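Local coordinates for protein Tv2483 (Treponema vincentii, PDB 6DET) that binds L-arginine with high selectivity, as the probable substrate-binding lipoprotein of an ABC transporter for amino acids, at residues 138-149 with 162-173. Residues are numbered along the deposited sequence; the frame is centred on the assembly and turned at random.
With ARG (arginine), chain B.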
loop_
_atom_site.group_PDB
_atom_site.type_symbol
_atom_site.label_atom_id
_atom_site.label_comp_id
_atom_site.label_asym_id
_atom_site.label_seq_id
_atom_site.Cartn_x
_atom_site.Cartn_y
_atom_site.Cartn_z
ATOM N N ALA A 138 -5.354 -23.063 9.436
ATOM C CA ALA A 138 -5.828 -23.694 10.664
ATOM C C ALA A 138 -4.693 -23.932 11.646
ATOM O O ALA A 138 -4.923 -23.964 12.858
ATOM C CB ALA A 138 -6.525 -25.014 10.341
ATOM N N GLN A 139 -3.470 -24.116 11.155
ATOM C CA GLN A 139 -2.334 -24.298 12.046
ATOM C C GLN A 139 -1.878 -22.993 12.683
ATOM O O GLN A 139 -0.933 -23.012 13.478
ATOM C CB GLN A 139 -1.174 -24.928 11.289
ATOM C CG GLN A 139 -1.437 -26.370 10.883
ATOM C CD GLN A 139 -0.411 -26.887 9.910
ATOM O OE1 GLN A 139 -0.032 -26.207 8.952
ATOM N NE2 GLN A 139 0.035 -28.106 10.135
ATOM N N LEU A 140 -2.508 -21.875 12.352
ATOM C CA LEU A 140 -2.209 -20.610 13.000
ATOM C C LEU A 140 -3.021 -20.416 14.275
ATOM O O LEU A 140 -2.820 -19.418 14.978
ATOM C CB LEU A 140 -2.463 -19.449 12.034
ATOM C CG LEU A 140 -1.712 -19.430 10.696
ATOM C CD1 LEU A 140 -2.248 -18.320 9.813
ATOM C CD2 LEU A 140 -0.211 -19.271 10.875
ATOM N N GLN A 141 -3.920 -21.348 14.598
ATOM C CA GLN A 141 -4.742 -21.207 15.792
ATOM C C GLN A 141 -3.876 -21.223 17.037
ATOM O O GLN A 141 -2.913 -21.990 17.136
ATOM C CB GLN A 141 -5.778 -22.322 15.879
ATOM C CG GLN A 141 -6.871 -22.210 14.863
ATOM C CD GLN A 141 -8.006 -23.150 15.154
ATOM O OE1 GLN A 141 -8.423 -23.299 16.300
ATOM N NE2 GLN A 141 -8.509 -23.800 14.117
ATOM N N ASN A 142 -4.240 -20.376 18.008
ATOM C CA ASN A 142 -3.505 -20.266 19.266
ATOM C C ASN A 142 -2.049 -19.903 18.998
ATOM O O ASN A 142 -1.129 -20.448 19.610
ATOM C CB ASN A 142 -3.596 -21.555 20.093
ATOM C CG ASN A 142 -5.024 -22.003 20.329
ATOM O OD1 ASN A 142 -5.439 -23.062 19.859
ATOM N ND2 ASN A 142 -5.781 -21.205 21.067
ATOM N N ARG A 143 -1.840 -19.000 18.055
ATOM C CA ARG A 143 -0.524 -18.477 17.740
ATOM C C ARG A 143 -0.543 -16.967 17.922
ATOM O O ARG A 143 -1.594 -16.353 18.094
ATOM C CB ARG A 143 -0.118 -18.806 16.300
ATOM C CG ARG A 143 -0.169 -20.271 15.930
ATOM C CD ARG A 143 0.967 -21.068 16.520
ATOM N NE ARG A 143 0.954 -22.418 15.976
ATOM C CZ ARG A 143 1.724 -23.414 16.404
ATOM N NH1 ARG A 143 2.587 -23.220 17.394
ATOM N NH2 ARG A 143 1.627 -24.607 15.836
ATOM N N THR A 144 0.639 -16.376 17.854
ATOM C CA THR A 144 0.793 -14.930 17.803
ATOM C C THR A 144 1.186 -14.519 16.397
ATOM O O THR A 144 2.142 -15.060 15.829
ATOM C CB THR A 144 1.851 -14.485 18.810
ATOM O OG1 THR A 144 1.389 -14.822 20.113
ATOM C CG2 THR A 144 2.114 -12.986 18.725
ATOM N N ILE A 145 0.476 -13.540 15.848
ATOM C CA ILE A 145 0.693 -13.108 14.478
ATOM C C ILE A 145 0.915 -11.607 14.479
ATOM O O ILE A 145 0.137 -10.859 15.085
ATOM C CB ILE A 145 -0.488 -13.467 13.564
ATOM C CG1 ILE A 145 -0.780 -14.968 13.673
ATOM C CG2 ILE A 145 -0.179 -13.015 12.121
ATOM C CD1 ILE A 145 -1.945 -15.427 12.838
ATOM N N ALA A 146 1.975 -11.171 13.810
ATOM C CA ALA A 146 2.339 -9.759 13.786
ATOM C C ALA A 146 1.789 -9.127 12.521
ATOM O O ALA A 146 1.783 -9.742 11.446
ATOM C CB ALA A 146 3.857 -9.547 13.854
ATOM N N VAL A 147 1.321 -7.894 12.667
ATOM C CA VAL A 147 0.804 -7.123 11.543
ATOM C C VAL A 147 1.371 -5.720 11.656
ATOM O O VAL A 147 1.684 -5.240 12.750
ATOM C CB VAL A 147 -0.742 -7.097 11.508
ATOM C CG1 VAL A 147 -1.295 -8.518 11.542
ATOM C CG2 VAL A 147 -1.320 -6.249 12.659
ATOM N N GLU A 148 1.512 -5.061 10.522
ATOM C CA GLU A 148 1.826 -3.639 10.548
ATOM C C GLU A 148 0.629 -2.852 11.107
ATOM O O GLU A 148 -0.526 -3.085 10.731
ATOM C CB GLU A 148 2.225 -3.180 9.142
ATOM C CG GLU A 148 2.788 -1.784 9.097
ATOM C CD GLU A 148 3.213 -1.323 7.685
ATOM O OE1 GLU A 148 2.809 -1.917 6.650
ATOM O OE2 GLU A 148 3.939 -0.307 7.619
ATOM N N ALA A 149 0.899 -1.953 12.049
ATOM C CA ALA A 149 -0.165 -1.174 12.667
ATOM C C ALA A 149 -0.913 -0.338 11.639
ATOM O O ALA A 149 -0.325 0.178 10.688
ATOM C CB ALA A 149 0.397 -0.238 13.731
ATOM N N ALA A 162 -11.104 -19.806 11.022
ATOM C CA ALA A 162 -10.221 -20.583 11.887
ATOM C C ALA A 162 -9.604 -19.743 13.001
ATOM O O ALA A 162 -9.269 -20.277 14.064
ATOM C CB ALA A 162 -9.111 -21.223 11.049
ATOM N N LEU A 163 -9.465 -18.427 12.791
ATOM C CA LEU A 163 -8.586 -17.605 13.613
ATOM C C LEU A 163 -9.295 -16.666 14.582
ATOM O O LEU A 163 -8.676 -16.248 15.566
ATOM C CB LEU A 163 -7.661 -16.776 12.708
ATOM C CG LEU A 163 -6.704 -17.596 11.837
ATOM C CD1 LEU A 163 -5.683 -16.688 11.169
ATOM C CD2 LEU A 163 -5.996 -18.690 12.634
ATOM N N LYS A 164 -10.553 -16.318 14.342
ATOM C CA LYS A 164 -11.250 -15.419 15.251
ATOM C C LYS A 164 -11.257 -16.004 16.655
ATOM O O LYS A 164 -11.536 -17.194 16.847
ATOM C CB LYS A 164 -12.682 -15.178 14.767
ATOM C CG LYS A 164 -13.437 -14.101 15.542
ATOM C CD LYS A 164 -14.907 -14.029 15.143
ATOM C CE LYS A 164 -15.099 -13.626 13.687
ATOM N NZ LYS A 164 -15.087 -14.786 12.749
ATOM N N ASP A 165 -10.933 -15.169 17.639
ATOM C CA ASP A 165 -10.923 -15.554 19.048
ATOM C C ASP A 165 -9.882 -16.623 19.367
ATOM O O ASP A 165 -9.940 -17.224 20.441
ATOM C CB ASP A 165 -12.303 -16.049 19.513
ATOM C CG ASP A 165 -13.375 -14.983 19.424
ATOM O OD1 ASP A 165 -13.037 -13.783 19.513
ATOM O OD2 ASP A 165 -14.559 -15.352 19.276
ATOM N N HIS A 166 -8.929 -16.883 18.461
ATOM C CA HIS A 166 -7.869 -17.849 18.727
ATOM C C HIS A 166 -6.510 -17.365 18.239
ATOM O O HIS A 166 -5.634 -18.188 17.958
ATOM C CB HIS A 166 -8.199 -19.202 18.088
ATOM C CG HIS A 166 -9.279 -19.950 18.805
ATOM N ND1 HIS A 166 -10.308 -20.585 18.144
ATOM C CD2 HIS A 166 -9.489 -20.164 20.125
ATOM C CE1 HIS A 166 -11.108 -21.155 19.029
ATOM N NE2 HIS A 166 -10.634 -20.912 20.238
ATOM N N VAL A 167 -6.303 -16.058 18.144
ATOM C CA VAL A 167 -5.025 -15.498 17.730
ATOM C C VAL A 167 -4.695 -14.324 18.641
ATOM O O VAL A 167 -5.592 -13.619 19.117
ATOM C CB VAL A 167 -5.057 -15.067 16.251
ATOM C CG1 VAL A 167 -3.796 -14.324 15.873
ATOM C CG2 VAL A 167 -5.225 -16.283 15.365
ATOM N N ILE A 168 -3.404 -14.141 18.903
ATOM C CA ILE A 168 -2.869 -12.923 19.505
ATOM C C ILE A 168 -2.257 -12.100 18.385
ATOM O O ILE A 168 -1.410 -12.601 17.637
ATOM C CB ILE A 168 -1.816 -13.250 20.579
ATOM C CG1 ILE A 168 -2.391 -14.209 21.617
ATOM C CG2 ILE A 168 -1.310 -11.977 21.266
ATOM C CD1 ILE A 168 -1.337 -14.773 22.571
ATOM N N ILE A 169 -2.675 -10.845 18.255
ATOM C CA ILE A 169 -2.197 -9.975 17.185
ATOM C C ILE A 169 -1.247 -8.938 17.774
ATOM O O ILE A 169 -1.596 -8.228 18.727
ATOM C CB ILE A 169 -3.365 -9.319 16.447
ATOM C CG1 ILE A 169 -4.180 -10.417 15.758
ATOM C CG2 ILE A 169 -2.850 -8.316 15.433
ATOM C CD1 ILE A 169 -5.511 -9.958 15.226
ATOM N N LYS A 170 -0.030 -8.869 17.231
ATOM C CA LYS A 170 0.949 -7.863 17.645
ATOM C C LYS A 170 1.119 -6.872 16.505
ATOM O O LYS A 170 1.480 -7.263 15.392
ATOM C CB LYS A 170 2.300 -8.480 18.007
ATOM C CG LYS A 170 2.330 -9.104 19.382
ATOM C CD LYS A 170 3.708 -9.622 19.735
ATOM C CE LYS A 170 3.691 -10.294 21.092
ATOM N NZ LYS A 170 3.223 -9.372 22.161
ATOM N N ALA A 171 0.870 -5.598 16.786
ATOM C CA ALA A 171 1.004 -4.539 15.795
ATOM C C ALA A 171 2.381 -3.901 15.910
ATOM O O ALA A 171 2.817 -3.544 17.012
ATOM C CB ALA A 171 -0.078 -3.476 15.978
ATOM N N MET A 172 3.058 -3.763 14.778
ATOM C CA MET A 172 4.397 -3.205 14.715
ATOM C C MET A 172 4.450 -2.030 13.747
ATOM O O MET A 172 3.576 -1.852 12.894
ATOM C CB MET A 172 5.376 -4.302 14.319
ATOM C CG MET A 172 5.075 -5.567 15.102
ATOM S SD MET A 172 6.436 -6.732 15.200
ATOM C CE MET A 172 5.975 -7.620 16.692
ATOM N N ALA A 173 5.484 -1.207 13.900
ATOM C CA ALA A 173 5.546 0.075 13.208
ATOM C C ALA A 173 6.169 0.020 11.819
ATOM O O ALA A 173 5.969 0.958 11.031
ATOM C CB ALA A 173 6.345 1.079 14.055
HETATM N N ARG B . -1.945 -1.877 2.335
HETATM C CA ARG B . -1.549 -1.292 3.642
HETATM C C ARG B . -2.592 -0.268 4.074
HETATM O O ARG B . -3.339 0.220 3.205
HETATM C CB ARG B . -0.178 -0.624 3.552
HETATM C CG ARG B . 0.979 -1.586 3.306
HETATM C CD ARG B . 2.330 -0.897 3.135
HETATM N NE ARG B . 2.718 -0.231 4.363
HETATM C CZ ARG B . 2.723 1.085 4.548
HETATM N NH1 ARG B . 3.064 1.548 5.754
HETATM N NH2 ARG B . 2.377 1.923 3.571
HETATM O OXT ARG B . -2.666 0.074 5.262
#
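The His166 ring and the poorly ordered Gln141 amide lie side by side without a hydrogen bond, their planes 14° apart, while the Asn142 amide, turned 58° to the ring, approaches obliquely near CD2. Polar side chains suit this largely solvent-facing end, where the backbone N of Asn142 donates to His166 O. Separately, the Arg143 guanidinium takes Gln139 O at its edge, in plane, through a straight NE bond (3.2 Å).

Strands 143-148 and 167-172 run parallel, each odd residue from Ile145 to Ala149 donating its N-H to the partner strand. Branched residues suit the face toward helix 153-158: Ile145 CD1 meets Val167 CG1 at 3.7 Å, and Val147 CG2 meets Ile169 CG2, with Leu157 packing on Ile145 and Val147. On the other face, small Ala146 accommodates the Met172 methyl CE. Glu148 extends with CG anti to the backbone N (chi1 -170°); OE1 accepts a hydrogen bond from NE and OE2 one from NH1 of the bound arginine, each 2.8 Å. Strand, helix 153-158 and strand form a beta-alpha-beta unit; the C-terminal end of its first strand places the Glu148 carboxylate in the arginine pocket of this family 3 solute-binding protein.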